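Local structure of aspartate semialdehyde dehydrogenase (Francisella tularensis subsp. tularensis, 4WOJ) at the interface of chains A and B. The protein catalyses the reductive dephosphorylation of L-aspartyl-4-phosphate to L-aspartate semialdehyde, probably with NADPH, a step towards lysine, threonine and methionine. Residues are numbered along the deposited sequence; one frame, centred on the assembly and turned at random. Chains: chain A/B, Aspartate semialdehyde dehydrogenase.

Contact 1: the interface of chains A and B. Residues chain A 192, 198, 201, 205, 226; chain B 179, 182.
B:Leu182, carried on helix 175-191, pushes its branched end into chain A, where A:Arg201, A:Ile198, A:Leu205 and A:Tyr226 receive it. This is a knob-in-pocket part of the homodimer interface, built mainly by helix 198-209 of one subunit against helix 175-191 of the other. The apolar contacts divide between the two methyl branches. CD1 of B:Leu182 lies over one face of the A:Arg201 guanidinium, 3.3 Å above its plane and displaced towards the rim, and the same methyl meets CD1 of A:Ile198 at 3.6 Å. CD2 of B:Leu182 points the other way: it meets CD1 of A:Leu205 and comes within 3.7 Å of the phenol oxygen OH of A:Tyr226, whose side chain crosses the leucine at about a right angle. At the margin, CG of B:Gln179 touches the CD1 methyl of A:Ile198.

An ionic pair within chain A, A:Arg201 with A:Asp192, fixes the orientation of the guanidinium under the leucine methyl. A:Arg201 is bent at chi3 (69°), which turns its head back to A:Asp192; NE and NH2 then grip the carboxylate side-on, one nitrogen to each oxygen. The NE bond to OD1 is nearly straight, 177° at the hydrogen, and A:Arg201 NH2 meets A:Asp192 OD2 on its syn lone pair at 2.9 Å. The pairing probably offsets part of the arginine's charge at its edge, while the face meets the methyl.

A water-mediated link reaches across the subunits: water 1 lies 2.8 Å from A:Asp192 OD2 and 2.7 Å from the backbone O of B:Leu182.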
# COMPACT_ATOMS: atom_id res chain seq x y z
N ASP A 192 16.75 17.78 3.72
CA ASP A 192 17.20 17.14 2.48
C ASP A 192 17.93 18.11 1.54
O ASP A 192 17.41 19.18 1.19
CB ASP A 192 16.02 16.51 1.75
CG ASP A 192 16.42 15.89 0.43
OD1 ASP A 192 17.28 14.98 0.41
OD2 ASP A 192 15.84 16.31 -0.58
N ILE A 198 22.38 10.71 -3.99
CA ILE A 198 21.00 10.20 -3.78
C ILE A 198 20.85 9.16 -2.67
O ILE A 198 19.90 9.24 -1.88
CB ILE A 198 20.38 9.67 -5.09
CG1 ILE A 198 18.86 9.52 -4.95
CG2 ILE A 198 21.06 8.38 -5.54
CD1 ILE A 198 18.15 10.81 -4.59
N ARG A 201 21.35 10.91 0.69
CA ARG A 201 20.13 11.65 1.06
C ARG A 201 19.09 10.74 1.70
O ARG A 201 18.51 11.08 2.74
CB ARG A 201 19.51 12.31 -0.15
CG ARG A 201 20.37 13.39 -0.74
CD ARG A 201 19.94 13.76 -2.15
NE ARG A 201 18.65 14.43 -2.15
CZ ARG A 201 18.02 14.85 -3.24
NH1 ARG A 201 18.57 14.67 -4.45
NH2 ARG A 201 16.84 15.43 -3.14
N LEU A 205 17.60 11.16 5.51
CA LEU A 205 16.15 11.22 5.84
C LEU A 205 15.81 10.09 6.75
O LEU A 205 15.16 10.27 7.79
CB LEU A 205 15.27 11.10 4.60
CG LEU A 205 15.48 12.12 3.49
CD1 LEU A 205 14.49 11.89 2.36
CD2 LEU A 205 15.36 13.54 4.02
N TYR A 226 7.48 8.96 3.91
CA TYR A 226 8.35 7.98 3.25
C TYR A 226 8.28 6.66 3.97
O TYR A 226 9.25 5.92 4.05
CB TYR A 226 9.80 8.46 3.18
CG TYR A 226 9.98 9.79 2.48
CD1 TYR A 226 9.78 9.92 1.10
CD2 TYR A 226 10.36 10.93 3.20
CE1 TYR A 226 9.96 11.16 0.48
CE2 TYR A 226 10.52 12.16 2.58
CZ TYR A 226 10.33 12.28 1.23
OH TYR A 226 10.51 13.53 0.66
N GLN B 179 14.70 11.11 -7.25
CA GLN B 179 14.97 12.54 -7.17
C GLN B 179 13.68 13.31 -7.41
O GLN B 179 13.34 14.21 -6.65
CB GLN B 179 16.01 12.94 -8.21
CG GLN B 179 17.43 12.81 -7.70
CD GLN B 179 18.46 12.63 -8.80
OE1 GLN B 179 18.19 12.83 -9.98
NE2 GLN B 179 19.66 12.23 -8.40
N LEU B 182 11.45 13.07 -4.33
CA LEU B 182 11.98 13.96 -3.27
C LEU B 182 11.64 15.39 -3.58
O LEU B 182 11.25 16.14 -2.73
CB LEU B 182 13.48 13.81 -3.08
CG LEU B 182 13.97 12.47 -2.54
CD1 LEU B 182 15.47 12.36 -2.67
CD2 LEU B 182 13.51 12.26 -1.10
O HOH W 1 13.11 16.68 -0.86

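Contact 2: the interface of chains A and B. Residues chain A 335-339, 345; chain B 163, 264-265.
B:Asp264, on the short strand 263-266 in the dimerisation domain of the aspartate semialdehyde dehydrogenase family, inserts its carboxylate between A:Leu338 and A:His345 of the other subunit. The close-fitting part surrounds this strand. The ammonium NZ of A:Lys335 gives a hydrogen bond to the backbone O of B:Gly265 at 2.8 Å; its pairing with OD1 of B:Asp264, a salt bridge of 3.9 Å from that NZ of A:Lys335, is secondary. OD2 of B:Asp264 accepts the backbone N-H of A:Leu338 on the anti lone pair, at 2.8 Å and 169° at the hydrogen. The imidazole of A:His345 crosses the aspartate obliquely, its plane turned 49° from the carboxylate, and NE2 of A:His345 lies 3.3 Å from CG of B:Asp264. The OG of A:Ser337 stands opposite its backbone N (chi1 -173°), which brings this hydroxyl to 2.5 Å from NE2 of A:His345. The same OG takes the N-H of A:Leu339, so the loop fixes the ring that the aspartate lies against. OD1 of B:Asp264 turns back to the N-H of B:Gly265. The nearby carboxylate could favour a protonated imidazole.

B:Asn163, on strand 161-167, also comes close: its amide slides antiparallel past the imidazole, nearly coplanar with it, and OD1 of B:Asn163 is 3.3 Å from CE1 of A:His345, without a hydrogen bond being formed there. Packing is looser at A:Leu339, whose CG stays 4.1 Å from CB of B:Asp264.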
# COMPACT_ATOMS: atom_id res chain seq x y z
N LYS A 335 -9.67 -7.34 -13.21
CA LYS A 335 -9.11 -8.38 -14.03
C LYS A 335 -9.39 -9.73 -13.42
O LYS A 335 -9.68 -9.86 -12.25
CB LYS A 335 -7.63 -8.19 -14.21
CG LYS A 335 -6.85 -8.35 -12.94
CD LYS A 335 -5.38 -8.09 -13.14
CE LYS A 335 -4.57 -8.64 -11.98
NZ LYS A 335 -3.45 -7.71 -11.61
N SER A 336 -9.29 -10.72 -14.28
CA SER A 336 -9.39 -12.09 -13.87
C SER A 336 -8.09 -12.49 -13.21
O SER A 336 -7.09 -11.81 -13.34
CB SER A 336 -9.66 -12.98 -15.09
OG SER A 336 -8.57 -12.80 -15.98
N SER A 337 -8.12 -13.63 -12.55
CA SER A 337 -7.08 -14.07 -11.69
C SER A 337 -6.57 -15.43 -12.10
O SER A 337 -7.34 -16.28 -12.56
CB SER A 337 -7.63 -14.15 -10.26
OG SER A 337 -6.61 -14.43 -9.30
N LEU A 338 -5.26 -15.63 -11.89
CA LEU A 338 -4.60 -16.92 -12.05
C LEU A 338 -4.81 -17.87 -10.89
O LEU A 338 -4.47 -19.07 -10.96
CB LEU A 338 -3.11 -16.70 -12.15
CG LEU A 338 -2.65 -15.91 -13.35
CD1 LEU A 338 -1.15 -15.58 -13.22
CD2 LEU A 338 -2.97 -16.72 -14.61
N LEU A 339 -5.32 -17.35 -9.81
CA LEU A 339 -5.45 -18.13 -8.58
C LEU A 339 -6.53 -19.16 -8.72
O LEU A 339 -6.38 -20.27 -8.24
CB LEU A 339 -5.82 -17.23 -7.40
CG LEU A 339 -4.87 -16.09 -7.14
CD1 LEU A 339 -5.33 -15.24 -5.97
CD2 LEU A 339 -3.48 -16.66 -6.92
N HIS A 345 -9.66 -9.74 -9.44
CA HIS A 345 -9.00 -8.66 -8.72
C HIS A 345 -9.51 -7.33 -9.19
O HIS A 345 -9.82 -7.16 -10.36
CB HIS A 345 -7.51 -8.71 -8.99
CG HIS A 345 -6.88 -10.05 -8.76
ND1 HIS A 345 -6.45 -10.47 -7.52
CD2 HIS A 345 -6.57 -11.05 -9.62
CE1 HIS A 345 -5.90 -11.66 -7.63
NE2 HIS A 345 -5.95 -12.03 -8.89
N ASN B 163 -1.60 -14.61 -3.23
CA ASN B 163 -2.00 -13.26 -3.59
C ASN B 163 -1.01 -12.29 -2.95
O ASN B 163 -0.81 -12.37 -1.73
CB ASN B 163 -3.36 -12.94 -3.07
CG ASN B 163 -3.89 -11.63 -3.63
OD1 ASN B 163 -4.41 -11.61 -4.74
ND2 ASN B 163 -3.80 -10.55 -2.86
N ASP B 264 -0.56 -13.93 -8.07
CA ASP B 264 -1.33 -12.86 -8.67
C ASP B 264 -1.56 -11.80 -7.60
O ASP B 264 -1.26 -12.00 -6.45
CB ASP B 264 -2.66 -13.38 -9.24
CG ASP B 264 -3.11 -12.64 -10.53
OD1 ASP B 264 -2.69 -11.45 -10.71
OD2 ASP B 264 -3.84 -13.26 -11.37
N GLY B 265 -2.09 -10.68 -8.05
CA GLY B 265 -2.48 -9.59 -7.21
C GLY B 265 -2.23 -8.29 -7.96
O GLY B 265 -2.24 -8.27 -9.21

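Contact 3: the interface of chains A and B. Residues chain A 206, 226-228; chain B 272, 319-321.
A:Asn227 presses its carboxamide against B:Pro320 and B:Gln321, which open the short helix 320-323 of the partner subunit in this homodimer interface. From CB the side chain runs away from its backbone N (chi1 -154°), carrying the amide towards the start of that helix. CG of A:Asn227 comes next, 3.8 Å from CB of B:Gln321. The oxygen branch does the main work: OD1 of A:Asn227 accepts the backbone N-H of B:Gln321, the N lying 3.1 Å away, with the donor above the carbonyl plane, 48° out of it, although the bond is fairly straight at its hydrogen (163°). The same oxygen lies beside the pyrrolidine ring of B:Pro320. By taking an N-H from the first turn, it resembles a helix N-cap supplied by the other chain, and the helix end would probably polarise the amide. The nitrogen branch, ND2 of A:Asn227, passes 3.6 Å from CB of B:Gln321 and reaches water 3, which also lies near OE1 of B:Gln321.

Around this amide, CB of A:Leu228 packs on CD of B:Pro320, and CD of A:Arg206 skirts the backbone O of B:Gln321. A second bridge passes through water 2, 3.0 Å from the backbone O of A:Asn227 and 2.8 Å from the hydroxyl OG of B:Ser272.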
# COMPACT_ATOMS: atom_id res chain seq x y z
N ARG A 206 16.26 8.90 6.36
CA ARG A 206 15.92 7.70 7.10
C ARG A 206 16.33 7.81 8.56
O ARG A 206 15.51 7.57 9.44
CB ARG A 206 16.54 6.47 6.46
CG ARG A 206 16.12 5.21 7.17
CD ARG A 206 16.47 3.98 6.38
NE ARG A 206 17.80 3.45 6.72
CZ ARG A 206 18.81 3.33 5.87
NH1 ARG A 206 18.70 3.72 4.61
NH2 ARG A 206 19.93 2.78 6.28
N TYR A 226 7.48 8.96 3.91
CA TYR A 226 8.35 7.98 3.25
C TYR A 226 8.28 6.66 3.97
O TYR A 226 9.25 5.92 4.05
CB TYR A 226 9.80 8.46 3.18
CG TYR A 226 9.98 9.79 2.48
CD1 TYR A 226 9.78 9.92 1.10
CD2 TYR A 226 10.36 10.93 3.20
CE1 TYR A 226 9.96 11.16 0.48
CE2 TYR A 226 10.52 12.16 2.58
CZ TYR A 226 10.33 12.28 1.23
OH TYR A 226 10.51 13.53 0.66
N ASN A 227 7.13 6.34 4.51
CA ASN A 227 6.99 5.12 5.27
C ASN A 227 5.63 4.46 5.09
O ASN A 227 4.79 4.98 4.41
CB ASN A 227 7.29 5.41 6.73
CG ASN A 227 7.79 4.20 7.46
OD1 ASN A 227 8.23 3.23 6.84
ND2 ASN A 227 7.74 4.24 8.79
N LEU A 228 5.47 3.30 5.71
CA LEU A 228 4.23 2.54 5.74
C LEU A 228 4.06 2.06 7.15
O LEU A 228 5.03 1.63 7.73
CB LEU A 228 4.40 1.26 4.86
CG LEU A 228 3.88 1.25 3.45
CD1 LEU A 228 4.48 2.42 2.68
CD2 LEU A 228 4.19 -0.06 2.74
N SER B 272 7.56 5.48 -0.90
CA SER B 272 8.69 4.97 -0.17
C SER B 272 9.92 5.12 -1.04
O SER B 272 9.83 5.25 -2.24
CB SER B 272 8.49 3.49 0.15
OG SER B 272 7.50 3.33 1.12
N THR B 319 8.68 -2.22 8.67
CA THR B 319 8.49 -1.01 7.93
C THR B 319 9.71 -0.67 7.09
O THR B 319 10.81 -1.14 7.37
CB THR B 319 8.22 0.19 8.85
OG1 THR B 319 9.45 0.65 9.44
CG2 THR B 319 7.21 -0.16 9.92
N PRO B 320 9.50 0.14 6.04
CA PRO B 320 10.56 0.59 5.17
C PRO B 320 11.64 1.37 5.92
O PRO B 320 12.84 1.21 5.64
CB PRO B 320 9.82 1.53 4.21
CG PRO B 320 8.43 1.02 4.14
CD PRO B 320 8.16 0.32 5.43
N GLN B 321 11.18 2.21 6.84
CA GLN B 321 12.06 2.93 7.72
C GLN B 321 13.00 1.96 8.37
O GLN B 321 14.21 2.15 8.39
CB GLN B 321 11.27 3.62 8.83
CG GLN B 321 12.10 4.62 9.63
CD GLN B 321 11.47 5.00 10.95
OE1 GLN B 321 11.06 4.12 11.74
NE2 GLN B 321 11.37 6.30 11.21
O HOH W 2 5.29 5.07 1.42
O HOH W 3 8.68 2.20 11.15

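Contact 4: the interface of chains A and B. Residues chain A 240, 244, 264-265; chain B 335-337, 345.
Strand 263-266 of chain A, in the dimerisation domain of this aspartate semialdehyde dehydrogenase, meets the ends of strands 329-336 and 343-351 of chain B, and B:Lys335 reaches across to A:Gly265 and A:Glu244. The lysine starts with CG between its backbone N and carbonyl carbon (chi1 67°), runs extended, and bends at chi4, so that the ammonium turns in towards the strand. There NZ of B:Lys335 gives a hydrogen bond to the backbone O of A:Gly265 at 2.8 Å, the donor tilted 22° from the carbonyl plane. A second partner is the carboxylate on helix 242-255: OE1 of A:Glu244 lies 2.9 Å from NZ of B:Lys335, a salt bridge whose hydrogen bond is weak in geometry. A:Asp264 adds a longer ionic pairing, its OD1 being 3.7 Å from NZ of B:Lys335, while the two side chains slide past each other in opposite directions. Carbonyl and carboxylates thus gather round one cationic tip, which would be expected to keep it charged.

The methylene part of the lysine is used too. CE of B:Lys335 lies 3.8 Å from CG of A:Gln240, whose side chain crosses it at about a right angle and is poorly ordered. On the other flank, the imidazole of B:His345 faces the strand, with the backbone N of A:Gly265 3.9 Å above the ring and towards its rim. NE2 of B:His345 sits 3.3 Å from CG of A:Asp264, the ring and carboxylate planes 44° apart.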
# COMPACT_ATOMS: atom_id res chain seq x y z
N GLN A 240 -5.49 -10.41 14.25
CA GLN A 240 -5.92 -9.19 13.55
C GLN A 240 -5.76 -7.95 14.42
O GLN A 240 -5.66 -8.04 15.65
CB GLN A 240 -7.40 -9.30 13.18
CG GLN A 240 -7.74 -10.48 12.29
CD GLN A 240 -9.22 -10.71 12.22
OE1 GLN A 240 -9.85 -11.07 13.22
NE2 GLN A 240 -9.80 -10.51 11.03
N GLU A 244 -9.10 -4.56 11.31
CA GLU A 244 -9.24 -5.71 10.39
C GLU A 244 -10.42 -6.63 10.73
O GLU A 244 -11.13 -7.09 9.84
CB GLU A 244 -7.92 -6.50 10.38
CG GLU A 244 -6.73 -5.69 9.84
CD GLU A 244 -5.38 -6.23 10.22
OE1 GLU A 244 -5.25 -7.15 11.05
OE2 GLU A 244 -4.41 -5.71 9.69
N ASP A 264 -11.22 -10.62 5.02
CA ASP A 264 -9.96 -10.63 5.73
C ASP A 264 -8.92 -9.90 4.90
O ASP A 264 -9.19 -9.50 3.77
CB ASP A 264 -9.53 -12.06 6.03
CG ASP A 264 -8.81 -12.20 7.41
OD1 ASP A 264 -8.10 -11.22 7.84
OD2 ASP A 264 -8.95 -13.30 8.05
N GLY A 265 -7.76 -9.68 5.51
CA GLY A 265 -6.60 -9.06 4.85
C GLY A 265 -5.83 -8.23 5.88
O GLY A 265 -5.91 -8.50 7.10
N LYS B 335 -0.82 -14.40 10.51
CA LYS B 335 -2.05 -14.80 11.15
C LYS B 335 -2.84 -15.72 10.26
O LYS B 335 -2.66 -15.77 9.04
CB LYS B 335 -2.85 -13.57 11.52
CG LYS B 335 -3.37 -12.81 10.34
CD LYS B 335 -4.18 -11.60 10.76
CE LYS B 335 -5.08 -11.14 9.62
NZ LYS B 335 -5.19 -9.65 9.57
N SER B 336 -3.73 -16.45 10.88
CA SER B 336 -4.67 -17.32 10.17
C SER B 336 -5.76 -16.43 9.62
O SER B 336 -5.88 -15.28 9.98
CB SER B 336 -5.28 -18.32 11.14
OG SER B 336 -5.95 -17.58 12.13
N SER B 337 -6.53 -16.98 8.72
CA SER B 337 -7.46 -16.25 7.88
C SER B 337 -8.88 -16.82 8.05
O SER B 337 -9.05 -17.99 8.27
CB SER B 337 -7.03 -16.44 6.42
OG SER B 337 -7.82 -15.66 5.53
N HIS B 345 -2.34 -15.10 6.31
CA HIS B 345 -1.88 -13.76 5.91
C HIS B 345 -0.60 -13.40 6.61
O HIS B 345 -0.36 -13.83 7.74
CB HIS B 345 -2.91 -12.71 6.33
CG HIS B 345 -4.30 -13.02 5.89
ND1 HIS B 345 -4.78 -12.71 4.63
CD2 HIS B 345 -5.34 -13.60 6.54
CE1 HIS B 345 -6.04 -13.08 4.53
NE2 HIS B 345 -6.40 -13.61 5.68

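Contacts 2 and 4 are largely twins across the two-fold axis, using residues 264, 265, 335 to 337 and 345 with the chains exchanged; their C-alpha centres are about 19 Å apart. Contacts 1 and 3 form another group, about 12 Å apart, sharing A:Tyr226 and both drawing on helix 198-209. Some 34 Å separates contact 1 from each of the strand contacts, while contact 3 lies between, 27 Å from contact 2 and 22 Å from contact 4. The homodimer is therefore held at well-separated places. Contact 4 is centred about 17 Å from A:Cys141, the predicted catalytic nucleophile, so any influence there would be indirect.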